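Local structure of protein RIF2 (4BJ1) at residues V31-F37 against T214-P219; V55-H59 against P274-T278; Y61-D65 against Y148-L154. The protein takes part in transcriptional silencing and telomere length regulation in budding yeast, interacting with RIF1 and with the C-terminus of RAP1. All coordinates share one frame; numbering follows the deposited sequence.

Interaction 1. Residues V31-F37 against T214-P219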
loop_
_atom_site.group_PDB
_atom_site.type_symbol
_atom_site.label_atom_id
_atom_site.label_comp_id
_atom_site.label_asym_id
_atom_site.label_seq_id
_atom_site.Cartn_x
_atom_site.Cartn_y
_atom_site.Cartn_z
ATOM N N VAL A 31 -1.777 5.428 -17.619
ATOM C CA VAL A 31 -1.267 4.752 -18.801
ATOM C C VAL A 31 -1.748 3.249 -18.773
ATOM O O VAL A 31 -0.969 2.335 -18.479
ATOM C CB VAL A 31 0.260 4.996 -18.979
ATOM C CG1 VAL A 31 1.085 4.563 -17.763
ATOM C CG2 VAL A 31 0.780 4.388 -20.269
ATOM N N PRO A 32 -3.060 2.984 -19.052
ATOM C CA PRO A 32 -3.558 1.591 -19.008
ATOM C C PRO A 32 -2.877 0.652 -19.994
ATOM O O PRO A 32 -2.797 -0.549 -19.745
ATOM C CB PRO A 32 -5.049 1.739 -19.317
ATOM C CG PRO A 32 -5.155 3.018 -20.051
ATOM C CD PRO A 32 -4.146 3.913 -19.428
ATOM N N SER A 33 -2.374 1.216 -21.104
ATOM C CA SER A 33 -1.642 0.520 -22.152
ATOM C C SER A 33 -0.360 -0.110 -21.609
ATOM O O SER A 33 0.064 -1.133 -22.143
ATOM C CB SER A 33 -1.310 1.479 -23.291
ATOM O OG SER A 33 -0.911 2.756 -22.818
ATOM N N LEU A 34 0.234 0.477 -20.538
ATOM C CA LEU A 34 1.475 -0.012 -19.924
ATOM C C LEU A 34 1.313 -1.336 -19.185
ATOM O O LEU A 34 2.112 -2.246 -19.406
ATOM C CB LEU A 34 2.115 1.054 -19.006
ATOM C CG LEU A 34 3.355 0.641 -18.202
ATOM C CD1 LEU A 34 4.560 0.412 -19.101
ATOM C CD2 LEU A 34 3.654 1.652 -17.130
ATOM N N SER A 35 0.314 -1.433 -18.289
ATOM C CA SER A 35 0.027 -2.638 -17.501
ATOM C C SER A 35 -0.096 -3.869 -18.422
ATOM O O SER A 35 0.524 -4.904 -18.152
ATOM C CB SER A 35 -1.243 -2.448 -16.675
ATOM O OG SER A 35 -1.477 -1.079 -16.374
ATOM N N LYS A 36 -0.827 -3.721 -19.541
ATOM C CA LYS A 36 -0.994 -4.760 -20.550
ATOM C C LYS A 36 0.343 -5.038 -21.264
ATOM O O LYS A 36 0.674 -6.204 -21.492
ATOM C CB LYS A 36 -2.088 -4.370 -21.561
ATOM N N PHE A 37 1.121 -3.974 -21.584
ATOM C CA PHE A 37 2.423 -4.087 -22.260
ATOM C C PHE A 37 3.400 -4.898 -21.429
ATOM O O PHE A 37 4.188 -5.661 -21.982
ATOM C CB PHE A 37 3.009 -2.696 -22.582
ATOM C CG PHE A 37 4.399 -2.706 -23.179
ATOM C CD1 PHE A 37 4.608 -3.117 -24.489
ATOM C CD2 PHE A 37 5.495 -2.301 -22.433
ATOM C CE1 PHE A 37 5.892 -3.128 -25.037
ATOM C CE2 PHE A 37 6.777 -2.315 -22.983
ATOM C CZ PHE A 37 6.968 -2.727 -24.280
ATOM N N THR A 214 11.534 -3.863 -28.196
ATOM C CA THR A 214 10.303 -3.078 -28.169
ATOM C C THR A 214 10.578 -1.764 -27.396
ATOM O O THR A 214 11.564 -1.678 -26.654
ATOM C CB THR A 214 9.082 -3.923 -27.691
ATOM O OG1 THR A 214 7.928 -3.096 -27.551
ATOM C CG2 THR A 214 9.327 -4.666 -26.391
ATOM N N VAL A 215 9.751 -0.725 -27.645
ATOM C CA VAL A 215 9.860 0.602 -27.021
ATOM C C VAL A 215 8.507 1.045 -26.426
ATOM O O VAL A 215 7.454 0.874 -27.051
ATOM C CB VAL A 215 10.487 1.671 -27.978
ATOM C CG1 VAL A 215 10.353 3.092 -27.430
ATOM C CG2 VAL A 215 11.951 1.363 -28.285
ATOM N N PHE A 216 8.554 1.588 -25.199
ATOM C CA PHE A 216 7.393 2.145 -24.527
ATOM C C PHE A 216 7.578 3.636 -24.261
ATOM O O PHE A 216 8.437 4.035 -23.466
ATOM C CB PHE A 216 6.981 1.373 -23.270
ATOM C CG PHE A 216 5.560 1.720 -22.894
ATOM C CD1 PHE A 216 4.487 1.075 -23.496
ATOM C CD2 PHE A 216 5.293 2.740 -21.983
ATOM C CE1 PHE A 216 3.174 1.431 -23.184
ATOM C CE2 PHE A 216 3.977 3.090 -21.664
ATOM C CZ PHE A 216 2.929 2.441 -22.273
ATOM N N GLU A 217 6.777 4.451 -24.971
ATOM C CA GLU A 217 6.793 5.910 -24.903
ATOM C C GLU A 217 5.908 6.401 -23.761
ATOM O O GLU A 217 4.678 6.318 -23.825
ATOM C CB GLU A 217 6.368 6.518 -26.255
ATOM C CG GLU A 217 6.825 7.955 -26.480
ATOM C CD GLU A 217 8.307 8.170 -26.738
ATOM O OE1 GLU A 217 8.895 7.427 -27.560
ATOM O OE2 GLU A 217 8.871 9.114 -26.137
ATOM N N MET A 218 6.551 6.893 -22.705
ATOM C CA MET A 218 5.866 7.419 -21.538
ATOM C C MET A 218 5.125 8.707 -21.933
ATOM O O MET A 218 5.746 9.649 -22.440
ATOM C CB MET A 218 6.860 7.629 -20.391
ATOM C CG MET A 218 6.314 7.230 -19.054
ATOM S SD MET A 218 5.803 5.504 -18.992
ATOM C CE MET A 218 4.795 5.546 -17.539
ATOM N N PRO A 219 3.776 8.716 -21.808
ATOM C CA PRO A 219 3.003 9.897 -22.249
ATOM C C PRO A 219 3.280 11.175 -21.459
ATOM O O PRO A 219 3.377 11.142 -20.220
ATOM C CB PRO A 219 1.547 9.439 -22.092
ATOM C CG PRO A 219 1.598 8.398 -20.985
ATOM C CD PRO A 219 2.891 7.668 -21.246
#

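Interaction 2. Residues V55-H59 against P274-T278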
loop_
_atom_site.group_PDB
_atom_site.type_symbol
_atom_site.label_atom_id
_atom_site.label_comp_id
_atom_site.label_asym_id
_atom_site.label_seq_id
_atom_site.Cartn_x
_atom_site.Cartn_y
_atom_site.Cartn_z
ATOM N N VAL A 55 10.929 8.856 -19.764
ATOM C CA VAL A 55 10.752 8.619 -18.311
ATOM C C VAL A 55 11.458 9.826 -17.686
ATOM O O VAL A 55 12.676 9.808 -17.440
ATOM C CB VAL A 55 11.240 7.230 -17.773
ATOM C CG1 VAL A 55 11.133 7.173 -16.245
ATOM C CG2 VAL A 55 10.444 6.083 -18.395
ATOM N N GLU A 56 10.691 10.930 -17.592
ATOM C CA GLU A 56 11.173 12.254 -17.213
ATOM C C GLU A 56 11.033 12.584 -15.772
ATOM O O GLU A 56 11.476 13.654 -15.327
ATOM C CB GLU A 56 10.474 13.313 -18.060
ATOM C CG GLU A 56 10.938 13.309 -19.508
ATOM C CD GLU A 56 9.882 13.752 -20.499
ATOM O OE1 GLU A 56 8.788 14.188 -20.068
ATOM O OE2 GLU A 56 10.154 13.657 -21.716
ATOM N N HIS A 57 10.391 11.680 -15.029
ATOM C CA HIS A 57 10.090 11.906 -13.627
ATOM C C HIS A 57 10.351 10.720 -12.763
ATOM O O HIS A 57 10.110 9.580 -13.151
ATOM C CB HIS A 57 8.651 12.388 -13.486
ATOM C CG HIS A 57 8.383 13.608 -14.308
ATOM N ND1 HIS A 57 8.802 14.861 -13.898
ATOM C CD2 HIS A 57 7.840 13.709 -15.544
ATOM C CE1 HIS A 57 8.425 15.687 -14.856
ATOM N NE2 HIS A 57 7.856 15.036 -15.874
ATOM N N ILE A 58 10.825 10.997 -11.556
ATOM C CA ILE A 58 11.085 9.935 -10.602
ATOM C C ILE A 58 9.776 9.210 -10.238
ATOM O O ILE A 58 9.790 7.988 -10.097
ATOM C CB ILE A 58 11.918 10.420 -9.390
ATOM C CG1 ILE A 58 12.577 9.239 -8.701
ATOM C CG2 ILE A 58 11.140 11.320 -8.434
ATOM C CD1 ILE A 58 13.409 8.534 -9.661
ATOM N N HIS A 59 8.648 9.962 -10.217
ATOM C CA HIS A 59 7.295 9.464 -9.997
ATOM C C HIS A 59 6.961 8.357 -10.982
ATOM O O HIS A 59 6.382 7.343 -10.580
ATOM C CB HIS A 59 6.279 10.607 -10.142
ATOM C CG HIS A 59 4.865 10.142 -10.281
ATOM N ND1 HIS A 59 4.134 10.403 -11.414
ATOM C CD2 HIS A 59 4.109 9.402 -9.439
ATOM C CE1 HIS A 59 2.956 9.838 -11.219
ATOM N NE2 HIS A 59 2.902 9.213 -10.051
ATOM N N PRO A 274 8.573 21.444 -11.762
ATOM C CA PRO A 274 8.984 20.342 -12.653
ATOM C C PRO A 274 8.623 18.932 -12.210
ATOM O O PRO A 274 8.427 18.085 -13.071
ATOM C CB PRO A 274 10.504 20.510 -12.750
ATOM C CG PRO A 274 10.872 21.183 -11.515
ATOM C CD PRO A 274 9.763 22.148 -11.247
ATOM N N HIS A 275 8.548 18.667 -10.906
ATOM C CA HIS A 275 8.213 17.325 -10.427
ATOM C C HIS A 275 7.027 17.425 -9.458
ATOM O O HIS A 275 7.232 17.315 -8.242
ATOM C CB HIS A 275 9.458 16.674 -9.790
ATOM C CG HIS A 275 10.609 16.493 -10.743
ATOM N ND1 HIS A 275 10.721 15.363 -11.541
ATOM C CD2 HIS A 275 11.677 17.292 -10.971
ATOM C CE1 HIS A 275 11.832 15.525 -12.235
ATOM N NE2 HIS A 275 12.451 16.663 -11.917
ATOM N N PRO A 276 5.790 17.707 -9.962
ATOM C CA PRO A 276 4.658 17.948 -9.042
ATOM C C PRO A 276 4.217 16.792 -8.163
ATOM O O PRO A 276 3.795 17.053 -7.041
ATOM C CB PRO A 276 3.517 18.379 -9.966
ATOM C CG PRO A 276 3.884 17.846 -11.302
ATOM C CD PRO A 276 5.383 17.927 -11.364
ATOM N N PHE A 277 4.289 15.537 -8.657
ATOM C CA PHE A 277 3.822 14.364 -7.901
ATOM C C PHE A 277 4.637 14.133 -6.634
ATOM O O PHE A 277 4.069 13.940 -5.565
ATOM C CB PHE A 277 3.748 13.114 -8.797
ATOM C CG PHE A 277 2.584 13.153 -9.759
ATOM C CD1 PHE A 277 2.693 13.791 -10.984
ATOM C CD2 PHE A 277 1.363 12.592 -9.420
ATOM C CE1 PHE A 277 1.607 13.850 -11.864
ATOM C CE2 PHE A 277 0.274 12.657 -10.299
ATOM C CZ PHE A 277 0.410 13.275 -11.522
ATOM N N THR A 278 5.957 14.261 -6.756
ATOM C CA THR A 278 6.935 14.123 -5.687
ATOM C C THR A 278 6.800 15.275 -4.698
ATOM O O THR A 278 6.742 15.007 -3.499
ATOM C CB THR A 278 8.322 14.023 -6.303
ATOM O OG1 THR A 278 8.364 12.867 -7.141
ATOM C CG2 THR A 278 9.410 13.962 -5.263
#

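Interaction 3. Residues Y61-D65 against Y148-L154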
loop_
_atom_site.group_PDB
_atom_site.type_symbol
_atom_site.label_atom_id
_atom_site.label_comp_id
_atom_site.label_asym_id
_atom_site.label_seq_id
_atom_site.Cartn_x
_atom_site.Cartn_y
_atom_site.Cartn_z
ATOM N N TYR A 61 9.181 6.546 -13.004
ATOM C CA TYR A 61 10.139 5.467 -12.812
ATOM C C TYR A 61 9.675 4.537 -11.687
ATOM O O TYR A 61 9.589 3.319 -11.911
ATOM C CB TYR A 61 11.516 6.061 -12.492
ATOM C CG TYR A 61 12.590 5.045 -12.177
ATOM C CD1 TYR A 61 12.715 3.869 -12.927
ATOM C CD2 TYR A 61 13.529 5.283 -11.175
ATOM C CE1 TYR A 61 13.684 2.917 -12.624
ATOM C CE2 TYR A 61 14.541 4.367 -10.904
ATOM C CZ TYR A 61 14.605 3.179 -11.621
ATOM O OH TYR A 61 15.568 2.254 -11.318
ATOM N N ALA A 62 9.329 5.109 -10.494
ATOM C CA ALA A 62 8.836 4.354 -9.337
ATOM C C ALA A 62 7.574 3.536 -9.723
ATOM O O ALA A 62 7.473 2.354 -9.376
ATOM C CB ALA A 62 8.554 5.293 -8.180
ATOM N N GLY A 63 6.686 4.151 -10.512
ATOM C CA GLY A 63 5.458 3.536 -10.994
ATOM C C GLY A 63 5.697 2.367 -11.924
ATOM O O GLY A 63 5.040 1.337 -11.793
ATOM N N ILE A 64 6.620 2.527 -12.875
ATOM C CA ILE A 64 6.964 1.506 -13.866
ATOM C C ILE A 64 7.615 0.368 -13.131
ATOM O O ILE A 64 7.276 -0.799 -13.358
ATOM C CB ILE A 64 7.904 2.050 -15.002
ATOM C CG1 ILE A 64 7.212 3.146 -15.827
ATOM C CG2 ILE A 64 8.351 0.919 -15.923
ATOM C CD1 ILE A 64 8.095 4.173 -16.270
ATOM N N ASP A 65 8.565 0.722 -12.240
ATOM C CA ASP A 65 9.307 -0.252 -11.471
ATOM C C ASP A 65 8.384 -1.160 -10.661
ATOM O O ASP A 65 8.473 -2.374 -10.855
ATOM C CB ASP A 65 10.399 0.394 -10.626
ATOM C CG ASP A 65 11.482 -0.598 -10.272
ATOM O OD1 ASP A 65 11.981 -1.311 -11.202
ATOM O OD2 ASP A 65 11.822 -0.686 -9.087
ATOM N N TYR A 148 16.246 -11.055 -15.271
ATOM C CA TYR A 148 15.781 -9.712 -15.555
ATOM C C TYR A 148 16.939 -8.806 -15.303
ATOM O O TYR A 148 17.368 -8.659 -14.159
ATOM C CB TYR A 148 14.512 -9.338 -14.748
ATOM C CG TYR A 148 14.381 -7.874 -14.367
ATOM C CD1 TYR A 148 14.393 -6.868 -15.339
ATOM C CD2 TYR A 148 14.222 -7.492 -13.039
ATOM C CE1 TYR A 148 14.294 -5.518 -14.986
ATOM C CE2 TYR A 148 14.091 -6.148 -12.679
ATOM C CZ TYR A 148 14.127 -5.163 -13.653
ATOM O OH TYR A 148 13.981 -3.845 -13.277
ATOM N N PHE A 149 17.491 -8.259 -16.398
ATOM C CA PHE A 149 18.609 -7.318 -16.408
ATOM C C PHE A 149 18.004 -5.934 -16.418
ATOM O O PHE A 149 17.154 -5.641 -17.256
ATOM C CB PHE A 149 19.488 -7.512 -17.643
ATOM C CG PHE A 149 20.136 -8.870 -17.790
ATOM C CD1 PHE A 149 21.391 -9.122 -17.244
ATOM C CD2 PHE A 149 19.521 -9.876 -18.535
ATOM C CE1 PHE A 149 22.004 -10.369 -17.412
ATOM C CE2 PHE A 149 20.123 -11.129 -18.679
ATOM C CZ PHE A 149 21.368 -11.359 -18.134
ATOM N N LYS A 150 18.414 -5.092 -15.478
ATOM C CA LYS A 150 17.867 -3.749 -15.344
ATOM C C LYS A 150 18.954 -2.721 -15.562
ATOM O O LYS A 150 20.013 -2.808 -14.933
ATOM C CB LYS A 150 17.210 -3.603 -13.951
ATOM C CG LYS A 150 16.855 -2.187 -13.518
ATOM C CD LYS A 150 17.060 -2.042 -12.019
ATOM C CE LYS A 150 16.601 -0.704 -11.501
ATOM N NZ LYS A 150 15.120 -0.631 -11.346
ATOM N N PHE A 151 18.696 -1.750 -16.450
ATOM C CA PHE A 151 19.637 -0.671 -16.739
ATOM C C PHE A 151 18.894 0.651 -16.715
ATOM O O PHE A 151 17.854 0.780 -17.350
ATOM C CB PHE A 151 20.373 -0.895 -18.076
ATOM C CG PHE A 151 21.419 0.156 -18.349
ATOM C CD1 PHE A 151 22.604 0.192 -17.616
ATOM C CD2 PHE A 151 21.207 1.140 -19.306
ATOM C CE1 PHE A 151 23.561 1.185 -17.850
ATOM C CE2 PHE A 151 22.161 2.137 -19.532
ATOM C CZ PHE A 151 23.326 2.157 -18.796
ATOM N N GLU A 152 19.407 1.619 -15.960
ATOM C CA GLU A 152 18.772 2.916 -15.779
ATOM C C GLU A 152 19.723 4.073 -16.178
ATOM O O GLU A 152 20.772 4.275 -15.555
ATOM C CB GLU A 152 18.233 3.016 -14.334
ATOM C CG GLU A 152 17.841 4.408 -13.851
ATOM C CD GLU A 152 18.960 5.165 -13.156
ATOM O OE1 GLU A 152 19.465 4.661 -12.124
ATOM O OE2 GLU A 152 19.369 6.233 -13.671
ATOM N N GLN A 153 19.338 4.824 -17.223
ATOM C CA GLN A 153 20.098 5.952 -17.760
ATOM C C GLN A 153 19.182 7.198 -17.736
ATOM O O GLN A 153 18.829 7.733 -18.797
ATOM C CB GLN A 153 20.575 5.600 -19.197
ATOM N N LEU A 154 18.798 7.655 -16.521
ATOM C CA LEU A 154 17.809 8.725 -16.355
ATOM C C LEU A 154 18.360 10.148 -16.096
ATOM O O LEU A 154 17.571 11.095 -15.979
ATOM C CB LEU A 154 16.792 8.334 -15.269
ATOM C CG LEU A 154 15.798 7.224 -15.607
ATOM C CD1 LEU A 154 14.885 6.977 -14.460
ATOM C CD2 LEU A 154 14.953 7.574 -16.794
#

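Interaction 1. Residues V31-F37 against T214-P219
F216 pushes its ring into the side of helix 32-37 and meets V31, S33, L34 and F37. L34 CD1 lies over one face, 3.9 Å from the ring centroid of F216 and 17° off the ring normal, a CH-pi contact. L34 CB adds a contact 3.6 Å from F216 CZ. At the ring's edge, near its plane, V31 CG2 reaches F216 CZ at 3.5 Å, with S33 OG beside it. The F37 ring is inclined by 30° and slid aside, the two centroids 5.1 Å apart, so F216 CD1 covers only the rim of one F37 face. T214 OG1 sits at the F37 edge. With CG anti to the backbone N (chi1 175°), F37 reaches over the strand between T214 and F216. Farther along, M218 CE packs on V31 CG1 at 3.8 Å, while P219 CD backs V31 CG2. The helix segment 32-37 runs roughly antiparallel to strand 214-217, their axes 10.1 Å apart. That strand is the sheet's edge within this chain, bonded to strand 48-53, whose V50 touches F37 and T214; L34 and M218 also reach helix 58-74.

Interaction 2. Residues V55-H59 against P274-T278
H59 lays its imidazole flat against the phenyl ring of F277. CB begins the contact, with H59 CB 3.8 Å from F277 CB. The next atom, H59 CG, comes to 3.5 Å from F277 CB, which sits over the imidazole face as a CH-pi donor; H59 CD2 shares this methylene with CG. Beyond it the rings overlap: H59 ND1 lies 3.6 Å from F277 CG, while CE1 and, at the far side, NE2 lie near F277 CD2. The planes are within 4° of parallel and the centroids 4.1 Å apart, an offset stack in which F277 CG stands over the middle of the imidazole. A trans first torsion (chi1 165°) carries the H59 ring out from the first turn of helix 58-74 toward the lid. In the AAA+ fold the loop between strand 48-53 and this helix is where active ATPases carry the P-loop; here the loop has no glycine, and the start of lid helix 276-290 packs directly on it. H57 and H275, each at the N-cap position of its helix, approach obliquely with ring planes at 78°, their ND1 atoms 3.1 Å apart. The P274 carbonyl lies at the edge of the H57 ring. I58 CG2 touches T278 OG1 at 3.4 Å, and that hydroxyl is hydrogen-bonded to Y25 OH of helix 10-26. Y25 also meets H59 edge-to-face, while Y229, L230 and M233 of helix 223-233 touch F277. I58 packs on F9 and T278 on Q11 of the second subunit.

Interaction 3. Residues Y61-D65 against Y148-L154
The Y61 ring takes L154 CD1 over one face, 4.0 Å from its centroid and 22° off the normal, displaced toward the CG end of the ring. E152 CG and K150 NZ approach the hydroxyl end obliquely, and Y191 of strand 184-192 meets the same ring edge-to-face. A chi1 of 176° turns Y61 CG away from its own backbone N and sends the ring off helix 61-65 toward the sheet. At its tip, K150 NZ donates a hydrogen bond of 2.9 Å to Y61 OH. K150 NZ also forms a salt bridge with D65 OD1, 3.2 Å away, one helical turn on. This pairs the helix after the first strand of the AAA+ sheet with strand 145-153, the third in chain order, which in active relatives bears the Walker B motif. Bends at chi2 and chi4 of K150 bring the buried amine between its two acceptors, where the carboxylate probably helps to stabilise its positive charge. A phenylalanine in place of Y61 would probably leave K150 NZ without its hydroxyl mate, with D65 as its remaining polar partner in this contact. L154 is positioned in turn by its backbone N, which bonds at 3.2 Å to the anti lone pair of E152 OE2. D65 OD2 makes a second salt bridge, with K12 of the second subunit.

Helix 58-74 ties the three contacts together: interaction 2 uses its first turn, interaction 3 the next, and interaction 1 meets it through I64, while M218 of interaction 1 also packs on V55 of interaction 2. V55 bridges interactions 2 and 3, touching L154, Y61 and I64. Interactions 1 and 3 reach different strands of one sheet, their centres about 14 Å apart. Interaction 3 is the buried one and combines a charged pair with a tyrosine; interaction 1, partly buried at the sheet edge, is mostly apolar and aromatic. Interaction 2 lies at the surface, where histidines, a phenylalanine and a threonine join the ASCE core to the lid. Interactions 2 and 3 also touch the second subunit, whereas interaction 1 does not.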